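Local coordinates for probable leucine/isoleucine/valine-binding protein (Rhodopirellula baltica, PDB 4KV7) that probably binds branched-chain amino acids such as leucine, isoleucine and valine as a periplasmic binding protein, at residues Q184-V188 / S189-H193; D205-A208 / D209-H213. The protein carries 1 engineered substitution. All coordinates share one frame; numbering follows the deposited sequence. Where two conformers were deposited one is given.

The two contacts come in series along the chain, contact 1 first, with their centres about 15 Å apart on the same side of the molecule. Contact 1 (184-193) is the turn that leads from helix 167-183 into strand 193-196, an outermost strand of a seven-stranded mixed sheet; contact 2 (205-213) lies on helix 204-211, which follows that strand, and runs just past it. They meet where CE1 of His213 packs 3.0 Å from O of Ser190 and where CD2 of Leu210 lies 3.9 Å from CB of Pro192. Both therefore belong to one edge of a single alpha/beta lobe, the contact centres lying about 26 and 27 Å from the centre of the chain.

Contact 1: Q184-V188 / S189-H193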
loop_
_atom_site.group_PDB
_atom_site.type_symbol
_atom_site.label_atom_id
_atom_site.label_comp_id
_atom_site.label_asym_id
_atom_site.label_seq_id
_atom_site.Cartn_x
_atom_site.Cartn_y
_atom_site.Cartn_z
ATOM N N GLN A 184 -15.377 3.379 -23.112
ATOM C CA GLN A 184 -15.114 3.301 -24.544
ATOM C C GLN A 184 -14.441 1.986 -24.860
ATOM O O GLN A 184 -13.480 1.618 -24.200
ATOM C CB GLN A 184 -14.189 4.448 -24.968
ATOM C CG GLN A 184 -13.890 4.474 -26.463
ATOM C CD GLN A 184 -12.967 5.613 -26.859
ATOM O OE1 GLN A 184 -13.050 6.712 -26.315
ATOM N NE2 GLN A 184 -12.086 5.354 -27.816
ATOM N N SER A 185 -14.931 1.270 -25.863
ATOM C CA SER A 185 -14.271 0.035 -26.268
ATOM C C SER A 185 -12.923 0.339 -26.923
ATOM O O SER A 185 -12.825 1.200 -27.795
ATOM C CB SER A 185 -15.173 -0.782 -27.192
ATOM O OG SER A 185 -16.335 -1.207 -26.498
ATOM N N VAL A 186 -11.890 -0.371 -26.485
ATOM C CA VAL A 186 -10.522 -0.139 -26.939
ATOM C C VAL A 186 -9.773 -1.460 -27.022
ATOM O O VAL A 186 -10.100 -2.413 -26.315
ATOM C CB VAL A 186 -9.738 0.784 -25.966
ATOM C CG1 VAL A 186 -10.319 2.189 -25.950
ATOM C CG2 VAL A 186 -9.724 0.203 -24.560
ATOM N N LYS A 187 -8.766 -1.514 -27.890
ATOM C CA LYS A 187 -7.831 -2.633 -27.903
ATOM C C LYS A 187 -6.707 -2.323 -26.928
ATOM O O LYS A 187 -6.290 -1.167 -26.803
ATOM C CB LYS A 187 -7.253 -2.839 -29.300
ATOM C CG LYS A 187 -8.296 -3.081 -30.376
ATOM C CD LYS A 187 -9.004 -4.417 -30.184
ATOM C CE LYS A 187 -10.156 -4.580 -31.165
ATOM N NZ LYS A 187 -10.930 -5.835 -30.936
ATOM N N VAL A 188 -6.208 -3.339 -26.235
ATOM C CA VAL A 188 -5.178 -3.098 -25.228
ATOM C C VAL A 188 -3.927 -2.443 -25.838
ATOM O O VAL A 188 -3.288 -1.613 -25.197
ATOM C CB VAL A 188 -4.832 -4.372 -24.411
ATOM C CG1 VAL A 188 -4.182 -5.426 -25.288
ATOM C CG2 VAL A 188 -3.935 -4.024 -23.227
ATOM N N SER A 189 -3.610 -2.779 -27.087
ATOM C CA SER A 189 -2.412 -2.246 -27.747
ATOM C C SER A 189 -2.510 -0.749 -28.050
ATOM O O SER A 189 -1.502 -0.107 -28.358
ATOM C CB SER A 189 -2.130 -3.007 -29.046
ATOM O OG SER A 189 -3.173 -2.798 -29.986
ATOM N N SER A 190 -3.714 -0.192 -27.958
ATOM C CA SER A 190 -3.927 1.216 -28.278
ATOM C C SER A 190 -3.529 2.154 -27.138
ATOM O O SER A 190 -3.252 3.326 -27.367
ATOM C CB SER A 190 -5.387 1.462 -28.667
ATOM O OG SER A 190 -6.242 1.331 -27.546
ATOM N N LEU A 191 -3.509 1.646 -25.912
ATOM C CA LEU A 191 -3.238 2.503 -24.761
ATOM C C LEU A 191 -1.780 2.957 -24.714
ATOM O O LEU A 191 -0.868 2.171 -24.982
ATOM C CB LEU A 191 -3.575 1.782 -23.455
ATOM C CG LEU A 191 -5.038 1.761 -23.005
ATOM C CD1 LEU A 191 -5.943 1.036 -23.988
ATOM C CD2 LEU A 191 -5.141 1.117 -21.630
ATOM N N PRO A 192 -1.542 4.229 -24.358
ATOM C CA PRO A 192 -0.154 4.653 -24.139
ATOM C C PRO A 192 0.372 3.947 -22.904
ATOM O O PRO A 192 -0.271 3.992 -21.862
ATOM C CB PRO A 192 -0.274 6.158 -23.862
ATOM C CG PRO A 192 -1.726 6.516 -24.131
ATOM C CD PRO A 192 -2.510 5.265 -23.972
ATOM N N HIS A 193 1.521 3.293 -23.019
ATOM C CA HIS A 193 2.028 2.488 -21.923
ATOM C C HIS A 193 3.553 2.421 -21.931
ATOM O O HIS A 193 4.146 1.602 -22.635
ATOM C CB HIS A 193 1.442 1.080 -21.993
ATOM C CG HIS A 193 1.628 0.288 -20.736
ATOM N ND1 HIS A 193 1.330 -1.054 -20.650
ATOM C CD2 HIS A 193 2.058 0.653 -19.502
ATOM C CE1 HIS A 193 1.575 -1.484 -19.424
ATOM N NE2 HIS A 193 2.010 -0.465 -18.705
HETATM O O HOH W 1 -0.783 -0.559 -24.817
#
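The peptide of Lys187 turns back onto Ser190 in a short 3-10 turn, its carbonyl O accepting the backbone N of Ser190 at 3.0 Å from well above the carbonyl plane. One residue further on, N of Leu191 reaches O of Val188 at 3.3 Å, a weak bond that repeats the same three-residue step. A water bridges the two ends of this second turn, donating to O of Val188 and to O of Leu191, each at 2.7 Å.

The side chain of Ser190 adds to the first turn. In one of its two deposited conformers, OG donates to O of Lys187 at 2.6 Å and lies in the carbonyl plane, at a C=O...donor angle of 151°. With chi1 at 70°, OG sits between the backbone N and the carbonyl carbon, which brings the hydroxyl back to the oxygen that its own amide also uses; two donors then share one acceptor, the side-chain half being less certain because it is described for one conformer of two.

The apolar side is built by Val186 and Leu191. CG2 of Val186 meets CD1 of Leu191 at 3.9 Å, the two side chains crossing at about a right angle, while the same CD1 rests 3.6 Å from O of Lys187. Leu191 also packs on Phe173 of helix 167-183 and Phe161 of strand 159-164, and Val186 and Val188 both lean on Leu177, so the turn is seated against both helix and strand. Lys187, by contrast, sends its chain away from the turn.

Two overlapping 3-10 turns here make the link between helix and strand in a beta-alpha-beta crossover: strand 159-164, helix 167-183 and the parallel neighbouring strand 193-196, a unit characteristic of the alpha/beta lobes of periplasmic binding proteins.

Contact 2: D205-A208 / D209-H213; sequences DGLA and DLLMH
N of Leu211 donates to O of Leu207 at 2.9 Å, meeting it nearly along the C=O axis, while N of Asp209 reaches O of Asp205 at 3.0 Å. Gly206 with Leu210 and Ala208 with Met212 repeat the four-residue step, the latter bond being the more bent, with an N-H...O angle of 138°. A water also donates to O of Asp205 and, at 2.9 Å, to OD1 of Asp209, so the carboxylate is bridged to a carbonyl one turn back.

Leu207 and Leu211 pack together one turn apart. CG of Leu207 touches CD1 of Leu211 at 3.8 Å, the two side chains crossing obliquely; a chi1 of 176° swings CG of Leu207 beside its carbonyl carbon, on the side of Leu211. Leu207 also packs on Leu232, Met235 and Ala236 of helix 226-238, and Leu211 on Phe241. Replacing Leu207 with an alanine would probably open a gap against helix 226-238 and take from CD1 of Leu211 its contact with the leucine branches. CG of selenomethionine Met212 lies 3.5 Å from O of Ala208. The ladder of i to i+4 bonds with an i, i+4 leucine pair is that of an amphipathic alpha-helix, here packed beside helix 226-238 in the alpha/beta lobe.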
loop_
_atom_site.group_PDB
_atom_site.type_symbol
_atom_site.label_atom_id
_atom_site.label_comp_id
_atom_site.label_asym_id
_atom_site.label_seq_id
_atom_site.Cartn_x
_atom_site.Cartn_y
_atom_site.Cartn_z
ATOM N N ASP A 205 13.174 5.053 -21.900
ATOM C CA ASP A 205 12.413 4.350 -22.934
ATOM C C ASP A 205 10.916 4.514 -22.719
ATOM O O ASP A 205 10.166 4.727 -23.679
ATOM C CB ASP A 205 12.771 2.859 -22.969
ATOM C CG ASP A 205 14.132 2.593 -23.582
ATOM O OD1 ASP A 205 14.715 3.518 -24.186
ATOM O OD2 ASP A 205 14.612 1.446 -23.470
ATOM N N GLY A 206 10.479 4.419 -21.468
ATOM C CA GLY A 206 9.071 4.570 -21.153
ATOM C C GLY A 206 8.557 5.963 -21.455
ATOM O O GLY A 206 7.444 6.130 -21.965
ATOM N N LEU A 207 9.360 6.976 -21.147
ATOM C CA LEU A 207 8.980 8.346 -21.482
ATOM C C LEU A 207 8.845 8.534 -22.991
ATOM O O LEU A 207 7.885 9.150 -23.468
ATOM C CB LEU A 207 9.983 9.348 -20.910
ATOM C CG LEU A 207 9.722 10.807 -21.293
ATOM C CD1 LEU A 207 8.358 11.269 -20.826
ATOM C CD2 LEU A 207 10.819 11.700 -20.724
ATOM N N ALA A 208 9.801 8.006 -23.746
ATOM C CA ALA A 208 9.776 8.130 -25.201
ATOM C C ALA A 208 8.515 7.494 -25.782
ATOM O O ALA A 208 7.911 8.040 -26.704
ATOM C CB ALA A 208 11.022 7.513 -25.814
ATOM N N ASP A 209 8.111 6.352 -25.233
ATOM C CA ASP A 209 6.883 5.685 -25.676
ATOM C C ASP A 209 5.649 6.552 -25.449
ATOM O O ASP A 209 4.778 6.626 -26.314
ATOM C CB ASP A 209 6.711 4.327 -24.985
ATOM C CG ASP A 209 7.611 3.258 -25.570
ATOM O OD1 ASP A 209 8.141 3.467 -26.679
ATOM O OD2 ASP A 209 7.783 2.204 -24.924
ATOM N N LEU A 210 5.566 7.213 -24.302
ATOM C CA LEU A 210 4.456 8.120 -24.053
ATOM C C LEU A 210 4.487 9.312 -25.005
ATOM O O LEU A 210 3.457 9.706 -25.553
ATOM C CB LEU A 210 4.478 8.606 -22.611
ATOM C CG LEU A 210 4.224 7.516 -21.572
ATOM C CD1 LEU A 210 4.494 8.076 -20.188
ATOM C CD2 LEU A 210 2.796 7.012 -21.693
ATOM N N LEU A 211 5.675 9.871 -25.225
ATOM C CA LEU A 211 5.817 11.088 -26.019
ATOM C C LEU A 211 5.482 10.895 -27.492
ATOM O O LEU A 211 5.076 11.842 -28.170
ATOM C CB LEU A 211 7.233 11.649 -25.877
ATOM C CG LEU A 211 7.517 12.293 -24.526
ATOM C CD1 LEU A 211 8.957 12.747 -24.417
ATOM C CD2 LEU A 211 6.567 13.443 -24.310
HETATM N N MSE A 212 5.653 9.677 -27.995
HETATM C CA MSE A 212 5.401 9.412 -29.407
HETATM C C MSE A 212 3.954 8.993 -29.666
HETATM O O MSE A 212 3.569 8.760 -30.808
HETATM C CB MSE A 212 6.348 8.334 -29.932
HETATM C CG MSE A 212 5.994 6.941 -29.450
HETATM SE SE MSE A 212 7.139 5.547 -30.172
HETATM C CE MSE A 212 8.457 6.640 -31.092
ATOM N N HIS A 213 3.154 8.889 -28.611
ATOM C CA HIS A 213 1.795 8.377 -28.761
ATOM C C HIS A 213 0.878 9.344 -29.497
ATOM O O HIS A 213 1.019 10.561 -29.369
ATOM C CB HIS A 213 1.192 8.051 -27.400
ATOM C CG HIS A 213 0.082 7.050 -27.465
ATOM N ND1 HIS A 213 0.308 5.692 -27.420
ATOM C CD2 HIS A 213 -1.258 7.205 -27.588
ATOM C CE1 HIS A 213 -0.846 5.052 -27.500
ATOM N NE2 HIS A 213 -1.812 5.948 -27.609
HETATM O O HOH W 2 11.020 3.940 -26.559
#